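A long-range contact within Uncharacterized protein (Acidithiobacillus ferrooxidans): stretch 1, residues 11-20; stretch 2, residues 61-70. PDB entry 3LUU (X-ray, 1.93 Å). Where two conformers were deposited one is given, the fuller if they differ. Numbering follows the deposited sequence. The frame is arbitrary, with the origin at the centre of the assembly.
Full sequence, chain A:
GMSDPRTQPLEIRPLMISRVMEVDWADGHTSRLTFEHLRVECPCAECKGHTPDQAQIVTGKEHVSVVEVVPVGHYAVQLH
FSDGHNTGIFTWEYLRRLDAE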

# COMPACT_ATOMS: atom_id res chain seq x y z
N GLU A 11 -7.83 9.51 3.50
CA GLU A 11 -6.49 10.00 3.84
C GLU A 11 -5.54 8.82 3.88
O GLU A 11 -5.96 7.70 4.19
CB GLU A 11 -6.52 10.67 5.22
CG GLU A 11 -5.21 11.27 5.71
CD GLU A 11 -5.40 12.07 6.99
OE1 GLU A 11 -6.00 13.15 6.88
OE2 GLU A 11 -5.00 11.62 8.09
N ILE A 12 -4.27 9.10 3.56
CA ILE A 12 -3.21 8.10 3.54
C ILE A 12 -2.05 8.60 4.43
O ILE A 12 -1.62 9.74 4.31
CB ILE A 12 -2.69 7.85 2.09
CG1 ILE A 12 -3.83 7.36 1.18
CG2 ILE A 12 -1.53 6.81 2.08
CD1 ILE A 12 -4.63 8.50 0.54
N ARG A 13 -1.57 7.75 5.31
CA ARG A 13 -0.52 8.12 6.25
C ARG A 13 0.55 7.05 6.21
O ARG A 13 0.44 6.07 6.92
CB ARG A 13 -1.06 8.21 7.67
CG ARG A 13 -2.04 9.32 7.85
CD ARG A 13 -2.60 9.29 9.24
NE ARG A 13 -3.40 8.09 9.51
CZ ARG A 13 -4.69 7.93 9.19
NH1 ARG A 13 -5.36 8.89 8.56
NH2 ARG A 13 -5.31 6.81 9.52
N PRO A 14 1.61 7.26 5.44
CA PRO A 14 2.72 6.32 5.54
C PRO A 14 3.59 6.63 6.77
O PRO A 14 4.16 7.72 6.88
CB PRO A 14 3.47 6.52 4.23
CG PRO A 14 3.10 7.87 3.75
CD PRO A 14 1.82 8.30 4.42
N LEU A 15 3.66 5.67 7.70
CA LEU A 15 4.33 5.86 9.00
C LEU A 15 5.70 5.19 8.98
O LEU A 15 5.81 3.97 9.01
CB LEU A 15 3.45 5.32 10.14
CG LEU A 15 2.03 5.91 10.31
CD1 LEU A 15 1.18 5.03 11.24
CD2 LEU A 15 2.09 7.40 10.80
N MSE A 16 6.75 6.00 8.92
CA MSE A 16 8.11 5.49 8.77
C MSE A 16 8.62 4.75 10.00
O MSE A 16 9.38 3.80 9.87
CB MSE A 16 9.09 6.62 8.46
CG MSE A 16 8.71 7.48 7.29
SE MSE A 16 8.51 6.38 5.70
CE MSE A 16 10.21 5.43 5.89
N ILE A 17 8.24 5.18 11.19
CA ILE A 17 8.77 4.56 12.41
C ILE A 17 8.15 3.17 12.60
O ILE A 17 8.87 2.21 12.75
CB ILE A 17 8.57 5.48 13.67
CG1 ILE A 17 9.22 6.87 13.43
CG2 ILE A 17 9.14 4.83 14.96
CD1 ILE A 17 10.65 6.82 12.97
N SER A 18 6.84 3.06 12.54
CA SER A 18 6.15 1.80 12.67
C SER A 18 6.14 0.92 11.40
O SER A 18 5.82 -0.26 11.46
CB SER A 18 4.75 2.05 13.19
OG SER A 18 4.03 2.85 12.29
N ARG A 19 6.52 1.50 10.26
CA ARG A 19 6.63 0.80 8.99
C ARG A 19 5.31 0.24 8.50
O ARG A 19 5.24 -0.91 8.03
CB ARG A 19 7.75 -0.24 8.99
CG ARG A 19 9.06 0.35 9.50
CD ARG A 19 10.31 -0.06 8.71
NE ARG A 19 10.73 -1.44 8.96
CZ ARG A 19 11.30 -1.89 10.08
NH1 ARG A 19 11.52 -1.09 11.12
NH2 ARG A 19 11.66 -3.18 10.18
N VAL A 20 4.30 1.11 8.54
CA VAL A 20 2.96 0.76 8.08
C VAL A 20 2.34 1.94 7.40
O VAL A 20 2.63 3.12 7.71
CB VAL A 20 2.00 0.25 9.20
CG1 VAL A 20 2.64 -0.88 9.98
CG2 VAL A 20 1.54 1.38 10.11
N LYS A 61 12.09 -8.88 2.62
CA LYS A 61 11.73 -7.46 2.49
C LYS A 61 11.31 -6.82 3.81
O LYS A 61 10.73 -5.75 3.81
CB LYS A 61 10.65 -7.26 1.42
CG LYS A 61 11.04 -7.72 -0.00
CD LYS A 61 12.29 -6.95 -0.54
CE LYS A 61 12.77 -7.46 -1.95
NZ LYS A 61 14.07 -6.79 -2.41
N GLU A 62 11.66 -7.45 4.93
CA GLU A 62 11.25 -6.94 6.23
C GLU A 62 11.83 -5.55 6.58
O GLU A 62 11.24 -4.79 7.35
CB GLU A 62 11.53 -7.94 7.35
CG GLU A 62 12.99 -8.20 7.67
CD GLU A 62 13.57 -9.36 6.87
OE1 GLU A 62 13.02 -9.68 5.78
OE2 GLU A 62 14.57 -9.95 7.34
N HIS A 63 12.97 -5.22 5.98
CA HIS A 63 13.58 -3.92 6.24
C HIS A 63 13.28 -2.89 5.17
O HIS A 63 13.74 -1.74 5.28
CB HIS A 63 15.08 -4.09 6.48
CG HIS A 63 15.40 -4.56 7.88
ND1 HIS A 63 15.96 -5.79 8.15
CD2 HIS A 63 15.20 -3.97 9.08
CE1 HIS A 63 16.12 -5.93 9.45
NE2 HIS A 63 15.66 -4.84 10.04
N VAL A 64 12.43 -3.22 4.21
CA VAL A 64 12.12 -2.27 3.13
C VAL A 64 11.11 -1.22 3.65
O VAL A 64 10.26 -1.51 4.53
CB VAL A 64 11.70 -3.06 1.85
CG1 VAL A 64 11.30 -2.14 0.75
CG2 VAL A 64 12.93 -3.97 1.39
N SER A 65 11.27 0.03 3.21
CA SER A 65 10.31 1.06 3.55
C SER A 65 9.72 1.72 2.30
O SER A 65 10.27 1.62 1.22
CB SER A 65 10.93 2.11 4.48
OG SER A 65 11.88 2.88 3.79
N VAL A 66 8.55 2.33 2.47
CA VAL A 66 7.94 3.16 1.46
C VAL A 66 8.54 4.56 1.65
O VAL A 66 8.37 5.20 2.70
CB VAL A 66 6.41 3.16 1.55
CG1 VAL A 66 5.82 4.19 0.62
CG2 VAL A 66 5.88 1.74 1.24
N VAL A 67 9.27 5.00 0.65
CA VAL A 67 9.91 6.30 0.68
C VAL A 67 9.01 7.41 0.15
O VAL A 67 9.12 8.55 0.61
CB VAL A 67 11.28 6.27 0.00
CG1 VAL A 67 12.17 5.31 0.78
CG2 VAL A 67 11.19 5.89 -1.45
N GLU A 68 8.09 7.08 -0.76
CA GLU A 68 7.13 8.04 -1.25
C GLU A 68 5.89 7.37 -1.77
O GLU A 68 5.94 6.25 -2.24
CB GLU A 68 7.76 8.88 -2.37
CG GLU A 68 7.14 10.26 -2.46
CD GLU A 68 7.90 11.20 -3.35
OE1 GLU A 68 8.98 10.82 -3.87
OE2 GLU A 68 7.40 12.33 -3.54
N VAL A 69 4.77 8.08 -1.67
CA VAL A 69 3.46 7.65 -2.10
C VAL A 69 2.98 8.75 -3.06
O VAL A 69 2.85 9.90 -2.64
CB VAL A 69 2.49 7.52 -0.90
CG1 VAL A 69 1.09 7.24 -1.38
CG2 VAL A 69 2.97 6.43 0.09
N VAL A 70 2.77 8.40 -4.34
CA VAL A 70 2.42 9.36 -5.38
C VAL A 70 1.07 8.95 -6.00
O VAL A 70 0.91 7.83 -6.47
CB VAL A 70 3.51 9.39 -6.47
CG1 VAL A 70 3.16 10.40 -7.57
CG2 VAL A 70 4.87 9.75 -5.85
O HOH W 1 9.57 -2.83 6.67

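Two segments of one chain, residues 11-20 and 61-70, meet where side chains of stretch 1 reach side chains and backbone carbonyls of stretch 2; no backbone hydrogen bond links the two directly, and the CA atoms of Pro14 and Val66 are 7.3 Å apart, those of Arg19 and Ser65 6.6 Å. The contact is modest, burying 353 Å² summed over both sides, and it passes from apolar packing at the strand of stretch 1 to polar bonding at Arg19.

Stretch 1 begins as a strand, residues 11-15, whose side chains alternate. Glu11 lies out of reach of stretch 2, and its OE2 accepts a hydrogen bond from Arg13 NH1 at 2.8 Å, part of a salt bridge that occupies both side chains away from the contact. Ile12 and Pro14, by contrast, point toward stretch 2 and share one partner, Val69, which points back at them from the strand 66-70. Ile12 CG2 comes within 4.4 Å of Val69 CG1, a loose apolar contact, while Pro14 CG sits closer, 3.9 Å from Val69 CG2. The two methyl groups of Val69 thus each find a neighbour, and Val69 gives up 48 Å² to stretch 1, more than any other residue of stretch 2.

After Leu15 the chain turns back on itself. Leu15 N donates to Val20 O at 2.8 Å and Val20 N to Leu15 O at 3.3 Å, a reciprocal pair that closes the loop; a weak bond from Arg19 N to Leu15 O, 2.9 Å, adds to it. Residues 16-18 within this loop have helical backbone angles. Selenomethionine 16 (Met16) leaves the backbone sideways, but with all three chi angles in m its end curls in to stretch 2: SE lies 3.2 Å from Val66 O, and the terminal CE packs 3.7 Å from Ser65 CB. Ile17 and Ser18, farther round the loop, do not reach across.

Arg19, with phi and psi both positive at 62° and 49°, makes the largest contribution from stretch 1, 76 Å². Its CA-to-CB bond is also directed sideways, and the long side chain carries the guanidinium to the type I turn running from Lys61 to Val64, itself closed by Val64 N to Lys61 O at 3.1 Å. There Arg19 NH2 donates to Glu62 O, 3.3 Å away; the N-H...O angle of 167° is nearly straight, so the bond is well aligned though long. The carbonyl lies at the guanidinium edge, near its plane, where the N-H groups point. Arg19 NH2 also passes 3.8 Å from His63 CD2, in an oblique approach to the ring. A water completes the junction: it accepts from Arg19 NE at 2.9 Å and donates to Glu62 O at 2.7 Å and to Val64 O at 2.6 Å. Glu62 O therefore receives both a direct and a water-borne hydrogen bond, and Arg19 is tied to two carbonyls of the turn. Val20, buried, returns to extended geometry and leaves the contact.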